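Long-range contacts in copper-transporting ATPase (Sulfolobus solfataricus, PDB 2YJ4), which probably couples ATP hydrolysis to the transport of copper or related cations across the membrane, and is represented here by its nucleotide-binding and phosphorylation domains: residues Thr30-Lys35 and Asn199-Ile204; Ser55-Ala60 and Gln81-Leu86; Ala64-Pro69 and Phe91-Gly96. The protein carries 1 engineered substitution. One frame throughout, in Å; residues are numbered along the deposited sequence.

Interaction 1: Thr30-Lys35 and Asn199-Ile204; sequences TIIFNK and NKVLMI. Engineered in segment 30-35: Asn34 (natural residue Asp).
Thr30-Asn34 and Val201-Ile204 are neighbouring parallel strands, 21° apart in direction, in the central sheet of the haloacid dehalogenase-like phosphorylation domain of this P-type ATPase. Thr30 O accepts from Leu202 N at 2.8 Å, Ile32 N gives to Leu202 O at 2.8 Å, and Ile32 O receives Ile204 N. Around this ladder the side chains sort onto two faces. On one, Ile31 CD1 lies alongside Leu202 CB (3.8 Å), and Ile204 CD1 comes within 3.4 Å of Phe33 CE1 while also meeting Ile31 CG2. On the other, Ile32 CD1 crosses to Val201 CG1 at 3.5 Å. At the strand end stands Asn34, engineered in place of the natural aspartate, the residue phosphorylated in the DKTGT motif of P-type ATPases. With CG beside its own backbone N (chi1 -69°), the amide folds back over Ile204, whose carbonyl is gripped twice: Asn34 N reaches Ile204 O at 3.1 Å almost end-on, while Asn34 ND2 sits 44° out of the carbonyl plane, 3.2 Å from Ile204 O. The same ND2 makes a weak bond to the sulfur of Met203, with Asn34 ND2 and Met203 SD 3.2 Å apart. Farther out, Leu194 of helix 184-196 covers Ile32 and Val201. Strand 154-158 flanks Thr30-Asn34 on its far side, so this strand runs inside the sheet. Lys187, which binds ATP, makes a weak hydrogen bond through NZ to Asn34 OD1.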
loop_
_atom_site.group_PDB
_atom_site.type_symbol
_atom_site.label_atom_id
_atom_site.label_comp_id
_atom_site.label_asym_id
_atom_site.label_seq_id
_atom_site.Cartn_x
_atom_site.Cartn_y
_atom_site.Cartn_z
ATOM N N THR A 30 1.982 -2.535 21.301
ATOM C CA THR A 30 1.211 -1.938 20.219
ATOM C C THR A 30 1.829 -2.286 18.873
ATOM O O THR A 30 3.017 -2.050 18.647
ATOM C CB THR A 30 1.134 -0.416 20.371
ATOM O OG1 THR A 30 0.576 -0.094 21.650
ATOM C CG2 THR A 30 0.277 0.195 19.272
ATOM N N ILE A 31 1.022 -2.871 17.994
ATOM C CA ILE A 31 1.475 -3.260 16.659
ATOM C C ILE A 31 0.762 -2.401 15.633
ATOM O O ILE A 31 -0.467 -2.476 15.507
ATOM C CB ILE A 31 1.155 -4.744 16.341
ATOM C CG1 ILE A 31 1.652 -5.655 17.453
ATOM C CG2 ILE A 31 1.815 -5.176 15.021
ATOM C CD1 ILE A 31 3.143 -5.925 17.382
ATOM N N ILE A 32 1.511 -1.579 14.908
ATOM C CA ILE A 32 0.882 -0.726 13.898
ATOM C C ILE A 32 1.191 -1.178 12.481
ATOM O O ILE A 32 2.351 -1.331 12.119
ATOM C CB ILE A 32 1.313 0.724 14.021
ATOM C CG1 ILE A 32 0.962 1.276 15.411
ATOM C CG2 ILE A 32 0.624 1.542 12.946
ATOM C CD1 ILE A 32 1.553 2.680 15.689
ATOM N N PHE A 33 0.156 -1.415 11.688
ATOM C CA PHE A 33 0.371 -1.758 10.295
ATOM C C PHE A 33 0.120 -0.573 9.408
ATOM O O PHE A 33 -0.962 0.001 9.450
ATOM C CB PHE A 33 -0.577 -2.860 9.860
ATOM C CG PHE A 33 -0.269 -4.190 10.463
ATOM C CD1 PHE A 33 0.632 -5.048 9.852
ATOM C CD2 PHE A 33 -0.879 -4.588 11.637
ATOM C CE1 PHE A 33 0.915 -6.285 10.396
ATOM C CE2 PHE A 33 -0.602 -5.826 12.192
ATOM C CZ PHE A 33 0.296 -6.678 11.568
ATOM N N ASN A 34 1.114 -0.200 8.608
ATOM C CA ASN A 34 0.840 0.608 7.429
ATOM C C ASN A 34 0.113 -0.263 6.420
ATOM O O ASN A 34 0.476 -1.420 6.222
ATOM C CB ASN A 34 2.123 1.155 6.821
ATOM C CG ASN A 34 2.775 2.188 7.703
ATOM O OD1 ASN A 34 2.316 3.335 7.777
ATOM N ND2 ASN A 34 3.856 1.790 8.393
ATOM N N LYS A 35 -0.922 0.277 5.794
ATOM C CA LYS A 35 -1.750 -0.514 4.900
ATOM C C LYS A 35 -0.998 -0.980 3.651
ATOM O O LYS A 35 -0.667 -2.161 3.522
ATOM C CB LYS A 35 -3.013 0.252 4.492
ATOM C CG LYS A 35 -4.087 -0.645 3.878
ATOM C CD LYS A 35 -5.106 0.072 3.000
ATOM C CE LYS A 35 -4.527 0.390 1.637
ATOM N NZ LYS A 35 -5.568 0.368 0.569
ATOM N N ASN A 199 3.618 3.751 25.296
ATOM C CA ASN A 199 3.424 2.527 24.534
ATOM C C ASN A 199 4.690 2.134 23.801
ATOM O O ASN A 199 5.433 2.991 23.330
ATOM C CB ASN A 199 2.293 2.698 23.533
ATOM C CG ASN A 199 0.954 2.749 24.191
ATOM O OD1 ASN A 199 0.689 2.000 25.136
ATOM N ND2 ASN A 199 0.092 3.640 23.711
ATOM N N LYS A 200 4.933 0.835 23.713
ATOM C CA LYS A 200 6.048 0.317 22.940
ATOM C C LYS A 200 5.538 -0.182 21.588
ATOM O O LYS A 200 4.782 -1.137 21.499
ATOM C CB LYS A 200 6.761 -0.792 23.711
ATOM C CG LYS A 200 7.528 -0.299 24.938
ATOM C CD LYS A 200 8.835 0.379 24.552
ATOM C CE LYS A 200 9.519 1.003 25.760
ATOM N NZ LYS A 200 10.796 1.693 25.389
ATOM N N VAL A 201 5.954 0.484 20.527
ATOM C CA VAL A 201 5.336 0.287 19.237
ATOM C C VAL A 201 6.210 -0.502 18.274
ATOM O O VAL A 201 7.393 -0.182 18.064
ATOM C CB VAL A 201 4.974 1.646 18.618
ATOM C CG1 VAL A 201 4.454 1.461 17.180
ATOM C CG2 VAL A 201 3.958 2.366 19.505
ATOM N N LEU A 202 5.623 -1.551 17.710
ATOM C CA LEU A 202 6.246 -2.276 16.608
ATOM C C LEU A 202 5.441 -1.950 15.365
ATOM O O LEU A 202 4.210 -2.036 15.383
ATOM C CB LEU A 202 6.259 -3.787 16.856
ATOM C CG LEU A 202 7.010 -4.601 15.787
ATOM C CD1 LEU A 202 7.592 -5.869 16.365
ATOM C CD2 LEU A 202 6.130 -4.909 14.588
ATOM N N MET A 203 6.123 -1.544 14.300
ATOM C CA MET A 203 5.426 -1.137 13.083
ATOM C C MET A 203 5.960 -1.868 11.886
ATOM O O MET A 203 7.169 -2.037 11.725
ATOM C CB MET A 203 5.521 0.376 12.828
ATOM C CG MET A 203 5.130 0.805 11.386
ATOM S SD MET A 203 5.165 2.609 11.184
ATOM C CE MET A 203 4.732 3.028 12.866
ATOM N N ILE A 204 5.039 -2.303 11.045
ATOM C CA ILE A 204 5.410 -2.883 9.780
ATOM C C ILE A 204 5.050 -1.887 8.678
ATOM O O ILE A 204 3.944 -1.353 8.654
ATOM C CB ILE A 204 4.737 -4.248 9.558
ATOM C CG1 ILE A 204 5.026 -5.171 10.739
ATOM C CG2 ILE A 204 5.253 -4.890 8.286
ATOM C CD1 ILE A 204 3.890 -5.307 11.721
#

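Interaction 2: Ser55-Ala60 and Gln81-Leu86; sequences SLAYAA and QGVKIL
Ala57 O in the helix and Leu86 N in the loop are both hydrogen-bonded to one atom, the OG of Ser61, which lies just past the helix segment. Between Ser55-Ala60 and Gln81-Leu86 themselves no hydrogen bond forms, and the contact is apolar. Val83 presses its CG2 branch onto the helix backbone, 3.9 Å from Ala57 CA, with the methyl of Ala57 beside it. That branch is wedged between the backbone N and carbonyl carbon of Val83 (chi1 of CG1 -50°). On one flank Leu56 CD2 crosses Gln81 at about a right angle, touching the aliphatic Gln81 CG at 3.7 Å. Farther along the loop, Ile85 CD1 rests 3.9 Å from Ala60 O and near that alanine's methyl. Leu86 CD1 meets the Tyr58 ring obliquely, with Tyr58 CE1 to Leu86 CD1 at 4.1 Å. Gly82, with positive phi, lets the chain leave helix 69-81 and turn back across helix 53-63. Ala78 of helix 69-81 touches Leu56, Ala60 and Val83, while Phe131 of strand 126-134 meets Leu56 and Ala59. The loop thus straps the outer side of a helix pair packed on an antiparallel sheet, the build of the nucleotide-binding domain in type IB ATPases.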
loop_
_atom_site.group_PDB
_atom_site.type_symbol
_atom_site.label_atom_id
_atom_site.label_comp_id
_atom_site.label_asym_id
_atom_site.label_seq_id
_atom_site.Cartn_x
_atom_site.Cartn_y
_atom_site.Cartn_z
ATOM N N SER A 55 -14.761 4.449 -24.685
ATOM C CA SER A 55 -14.046 5.229 -23.666
ATOM C C SER A 55 -12.935 4.416 -23.010
ATOM O O SER A 55 -11.854 4.928 -22.700
ATOM C CB SER A 55 -15.007 5.699 -22.566
ATOM O OG SER A 55 -16.131 6.350 -23.114
ATOM N N LEU A 56 -13.223 3.147 -22.755
ATOM C CA LEU A 56 -12.217 2.267 -22.186
ATOM C C LEU A 56 -11.009 2.215 -23.130
ATOM O O LEU A 56 -9.873 2.500 -22.717
ATOM C CB LEU A 56 -12.816 0.883 -21.950
ATOM C CG LEU A 56 -11.886 -0.201 -21.432
ATOM C CD1 LEU A 56 -11.287 0.248 -20.095
ATOM C CD2 LEU A 56 -12.685 -1.481 -21.297
ATOM N N ALA A 57 -11.263 1.898 -24.403
ATOM C CA ALA A 57 -10.192 1.837 -25.409
ATOM C C ALA A 57 -9.371 3.121 -25.459
ATOM O O ALA A 57 -8.143 3.073 -25.393
ATOM C CB ALA A 57 -10.753 1.516 -26.777
ATOM N N TYR A 58 -10.045 4.265 -25.585
ATOM C CA TYR A 58 -9.367 5.576 -25.510
ATOM C C TYR A 58 -8.448 5.692 -24.300
ATOM O O TYR A 58 -7.239 5.947 -24.436
ATOM C CB TYR A 58 -10.395 6.715 -25.481
ATOM C CG TYR A 58 -11.034 6.975 -26.827
ATOM C CD1 TYR A 58 -10.404 6.572 -28.004
ATOM C CD2 TYR A 58 -12.255 7.610 -26.926
ATOM C CE1 TYR A 58 -10.981 6.795 -29.243
ATOM C CE2 TYR A 58 -12.828 7.857 -28.162
ATOM C CZ TYR A 58 -12.185 7.450 -29.314
ATOM O OH TYR A 58 -12.760 7.665 -30.534
ATOM N N ALA A 59 -9.021 5.489 -23.111
ATOM C CA ALA A 59 -8.240 5.565 -21.877
ATOM C C ALA A 59 -6.996 4.681 -21.886
ATOM O O ALA A 59 -5.896 5.156 -21.605
ATOM C CB ALA A 59 -9.108 5.259 -20.660
ATOM N N ALA A 60 -7.159 3.396 -22.200
ATOM C CA ALA A 60 -6.012 2.475 -22.223
ATOM C C ALA A 60 -5.003 2.838 -23.332
ATOM O O ALA A 60 -3.797 2.753 -23.138
ATOM C CB ALA A 60 -6.479 1.028 -22.383
ATOM N N GLN A 81 -10.799 -6.954 -21.155
ATOM C CA GLN A 81 -12.127 -6.720 -21.699
ATOM C C GLN A 81 -12.109 -6.980 -23.186
ATOM O O GLN A 81 -13.140 -7.234 -23.792
ATOM C CB GLN A 81 -12.596 -5.297 -21.421
ATOM C CG GLN A 81 -12.586 -4.945 -19.969
ATOM C CD GLN A 81 -13.272 -5.996 -19.115
ATOM O OE1 GLN A 81 -14.291 -6.570 -19.503
ATOM N NE2 GLN A 81 -12.714 -6.250 -17.941
ATOM N N GLY A 82 -10.928 -6.940 -23.780
ATOM C CA GLY A 82 -10.791 -7.375 -25.158
ATOM C C GLY A 82 -10.674 -6.246 -26.162
ATOM O O GLY A 82 -10.730 -6.488 -27.360
ATOM N N VAL A 83 -10.516 -5.009 -25.686
ATOM C CA VAL A 83 -10.360 -3.871 -26.598
ATOM C C VAL A 83 -8.884 -3.740 -26.957
ATOM O O VAL A 83 -8.024 -4.201 -26.221
ATOM C CB VAL A 83 -10.891 -2.530 -25.994
ATOM C CG1 VAL A 83 -12.322 -2.690 -25.423
ATOM C CG2 VAL A 83 -9.944 -2.006 -24.935
ATOM N N LYS A 84 -8.580 -3.123 -28.091
ATOM C CA LYS A 84 -7.193 -3.038 -28.521
ATOM C C LYS A 84 -6.616 -1.645 -28.334
ATOM O O LYS A 84 -7.347 -0.677 -28.235
ATOM C CB LYS A 84 -7.041 -3.519 -29.974
ATOM C CG LYS A 84 -7.361 -2.475 -31.024
ATOM C CD LYS A 84 -7.419 -3.089 -32.412
ATOM C CE LYS A 84 -7.909 -2.041 -33.414
ATOM N NZ LYS A 84 -8.324 -2.634 -34.724
ATOM N N ILE A 85 -5.292 -1.566 -28.253
ATOM C CA ILE A 85 -4.590 -0.304 -28.103
ATOM C C ILE A 85 -4.628 0.509 -29.407
ATOM O O ILE A 85 -4.301 -0.000 -30.485
ATOM C CB ILE A 85 -3.137 -0.544 -27.664
ATOM C CG1 ILE A 85 -3.112 -1.207 -26.280
ATOM C CG2 ILE A 85 -2.330 0.773 -27.695
ATOM C CD1 ILE A 85 -4.009 -0.480 -25.271
ATOM N N LEU A 86 -5.053 1.768 -29.316
ATOM C CA LEU A 86 -5.157 2.600 -30.503
ATOM C C LEU A 86 -3.956 3.509 -30.569
ATOM O O LEU A 86 -3.287 3.729 -29.562
ATOM C CB LEU A 86 -6.457 3.407 -30.513
ATOM C CG LEU A 86 -7.767 2.609 -30.594
ATOM C CD1 LEU A 86 -8.958 3.550 -30.658
ATOM C CD2 LEU A 86 -7.768 1.674 -31.788
#

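Interaction 3: Ala64-Pro69 and Phe91-Gly96; sequences ALSSHP and FKEISG. With AMP (adenosine monophosphate), chain C.
Leu65 sits squarely over the Phe91 ring: its CB lies 3.6 Å from the ring centroid and 5° off the normal, a CH-pi contact. The two side chains slide past each other in opposite directions, and Leu65 CD1 reaches back to Phe91 CB at 3.5 Å. With CG anti to the Phe91 backbone N (chi1 165°), the ring is laid under the 64-69 loop; the backbone N of Glu93 lies over its opposite face, near the rim. Replacing Phe91 with alanine removes that platform and is likely to open a gap beneath Leu65, setting its side chain free to turn. Next to this CH-pi contact, Ser66 OG donates to Glu93 OE2 at 3.2 Å, meeting the carboxylate on its anti side. The same Ser66 OG accepts from His68 N at 3.0 Å, closing an ST turn, so one hydroxyl both ties the loop to strand 91-93 and shapes the chain leading to His68. ND1 of His68 caps Ile70 N at the start of helix 69-81. The imidazole turns one face to the purine, and NE2 makes a weak bond to AMP O2P, while Glu63 also bonds the nucleotide. His68 and Pro69, where the loop enters helix 69-81, form the His-Pro motif characteristic of the adenine pocket in type IB ATPases.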
loop_
_atom_site.group_PDB
_atom_site.type_symbol
_atom_site.label_atom_id
_atom_site.label_comp_id
_atom_site.label_asym_id
_atom_site.label_seq_id
_atom_site.Cartn_x
_atom_site.Cartn_y
_atom_site.Cartn_z
ATOM N N ALA A 64 -1.281 3.573 -22.322
ATOM C CA ALA A 64 -0.333 2.553 -22.774
ATOM C C ALA A 64 1.061 3.144 -22.847
ATOM O O ALA A 64 2.044 2.411 -22.847
ATOM C CB ALA A 64 -0.740 1.969 -24.141
ATOM N N LEU A 65 1.131 4.476 -22.918
ATOM C CA LEU A 65 2.392 5.185 -23.110
ATOM C C LEU A 65 3.013 5.668 -21.800
ATOM O O LEU A 65 4.004 6.390 -21.809
ATOM C CB LEU A 65 2.189 6.374 -24.046
ATOM C CG LEU A 65 1.813 6.074 -25.494
ATOM C CD1 LEU A 65 1.727 7.365 -26.287
ATOM C CD2 LEU A 65 2.825 5.127 -26.120
ATOM N N SER A 66 2.422 5.282 -20.677
ATOM C CA SER A 66 2.947 5.653 -19.372
ATOM C C SER A 66 3.418 4.400 -18.676
ATOM O O SER A 66 2.987 3.301 -19.030
ATOM C CB SER A 66 1.872 6.329 -18.529
ATOM O OG SER A 66 2.157 6.204 -17.149
ATOM N N SER A 67 4.293 4.564 -17.685
ATOM C CA SER A 67 4.827 3.428 -16.932
ATOM C C SER A 67 4.295 3.407 -15.509
ATOM O O SER A 67 4.592 2.497 -14.743
ATOM C CB SER A 67 6.357 3.457 -16.907
ATOM O OG SER A 67 6.888 3.125 -18.181
ATOM N N HIS A 68 3.512 4.422 -15.162
ATOM C CA HIS A 68 2.897 4.497 -13.845
ATOM C C HIS A 68 2.043 3.249 -13.593
ATOM O O HIS A 68 1.334 2.777 -14.494
ATOM C CB HIS A 68 2.049 5.769 -13.736
ATOM C CG HIS A 68 1.667 6.131 -12.334
ATOM N ND1 HIS A 68 1.029 5.255 -11.479
ATOM C CD2 HIS A 68 1.821 7.286 -11.639
ATOM C CE1 HIS A 68 0.812 5.851 -10.321
ATOM N NE2 HIS A 68 1.283 7.084 -10.391
ATOM N N PRO A 69 2.123 2.704 -12.363
ATOM C CA PRO A 69 1.371 1.510 -11.948
ATOM C C PRO A 69 -0.115 1.620 -12.281
ATOM O O PRO A 69 -0.722 0.649 -12.731
ATOM C CB PRO A 69 1.570 1.489 -10.432
ATOM C CG PRO A 69 2.887 2.142 -10.234
ATOM C CD PRO A 69 2.981 3.215 -11.276
ATOM N N PHE A 91 1.190 12.729 -27.014
ATOM C CA PHE A 91 1.018 12.209 -25.679
ATOM C C PHE A 91 1.800 13.042 -24.687
ATOM O O PHE A 91 2.896 13.511 -24.990
ATOM C CB PHE A 91 1.495 10.766 -25.620
ATOM C CG PHE A 91 1.692 10.261 -24.236
ATOM C CD1 PHE A 91 0.616 9.811 -23.491
ATOM C CD2 PHE A 91 2.958 10.225 -23.673
ATOM C CE1 PHE A 91 0.796 9.322 -22.209
ATOM C CE2 PHE A 91 3.145 9.753 -22.392
ATOM C CZ PHE A 91 2.061 9.294 -21.659
ATOM N N LYS A 92 1.244 13.189 -23.491
ATOM C CA LYS A 92 1.884 13.956 -22.446
ATOM C C LYS A 92 1.556 13.379 -21.080
ATOM O O LYS A 92 0.381 13.277 -20.719
ATOM C CB LYS A 92 1.378 15.397 -22.501
ATOM C CG LYS A 92 2.459 16.455 -22.424
ATOM C CD LYS A 92 2.558 17.205 -23.741
ATOM C CE LYS A 92 3.052 16.288 -24.860
ATOM N NZ LYS A 92 2.710 16.796 -26.235
ATOM N N GLU A 93 2.583 12.997 -20.323
ATOM C CA GLU A 93 2.411 12.776 -18.888
ATOM C C GLU A 93 2.396 14.139 -18.209
ATOM O O GLU A 93 2.769 15.136 -18.820
ATOM C CB GLU A 93 3.545 11.935 -18.315
ATOM C CG GLU A 93 3.243 10.450 -18.174
ATOM C CD GLU A 93 4.507 9.627 -17.933
ATOM O OE1 GLU A 93 5.612 10.112 -18.279
ATOM O OE2 GLU A 93 4.396 8.501 -17.398
ATOM N N ILE A 94 1.969 14.182 -16.950
ATOM C CA ILE A 94 1.857 15.440 -16.211
ATOM C C ILE A 94 2.509 15.374 -14.828
ATOM O O ILE A 94 2.753 16.412 -14.196
ATOM C CB ILE A 94 0.387 15.868 -16.054
ATOM C CG1 ILE A 94 -0.071 16.684 -17.272
ATOM C CG2 ILE A 94 0.191 16.668 -14.773
ATOM C CD1 ILE A 94 -0.282 15.860 -18.527
ATOM N N SER A 95 2.789 14.154 -14.374
ATOM C CA SER A 95 3.415 13.899 -13.071
ATOM C C SER A 95 2.413 13.995 -11.920
ATOM O O SER A 95 2.274 13.070 -11.115
ATOM C CB SER A 95 4.600 14.845 -12.816
ATOM O OG SER A 95 5.501 14.885 -13.914
ATOM N N GLY A 96 1.721 15.125 -11.841
ATOM C CA GLY A 96 0.761 15.326 -10.776
ATOM C C GLY A 96 -0.592 14.703 -11.066
ATOM O O GLY A 96 -1.115 13.940 -10.252
HETATM P P AMP C . 1.976 9.505 -7.691
HETATM O O1P AMP C . 2.360 10.616 -6.739
HETATM O O2P AMP C . 3.003 9.418 -8.801
HETATM O O3P AMP C . 1.660 8.250 -6.904
HETATM O "O5'" AMP C . 0.628 10.130 -8.264
HETATM C "C5'" AMP C . -0.398 10.572 -7.391
HETATM C "C4'" AMP C . -1.738 10.575 -8.076
HETATM O "O4'" AMP C . -1.594 11.099 -9.420
HETATM C "C3'" AMP C . -2.380 9.212 -8.283
HETATM O "O3'" AMP C . -3.028 8.721 -7.123
HETATM C "C2'" AMP C . -3.321 9.456 -9.460
HETATM O "O2'" AMP C . -4.524 10.077 -9.030
HETATM C "C1'" AMP C . -2.524 10.473 -10.283
HETATM N N9 AMP C . -1.786 9.835 -11.392
HETATM C C8 AMP C . -0.442 9.738 -11.491
HETATM N N7 AMP C . -0.078 9.106 -12.636
HETATM C C5 AMP C . -1.213 8.792 -13.292
HETATM C C6 AMP C . -1.548 8.125 -14.566
HETATM N N6 AMP C . -0.566 7.663 -15.363
HETATM N N1 AMP C . -2.851 7.984 -14.888
HETATM C C2 AMP C . -3.832 8.443 -14.088
HETATM N N3 AMP C . -3.602 9.064 -12.916
HETATM C C4 AMP C . -2.337 9.272 -12.472
#

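From the N terminus, the chain lays down strand 30-34 of the phosphorylation domain, then crosses into the nucleotide-binding domain, where both other contacts form. Segments 55-60, 64-69, 81-86 and 91-96 alternate, so interactions 2 and 3 cross: interaction 2 closes the loop that holds helix 69-81, and interaction 3 ties the turn before that helix to the edge strand of the antiparallel sheet. They touch where Ile85 CG2 meets Ala64 CB at 4.1 Å. Interaction 1 closes last, when the chain has returned and strand 201-205 pairs beside strand 30-34; both other contacts nest inside its loop. Its centre lies about 42 Å from that of interaction 2 and 34 Å from that of interaction 3.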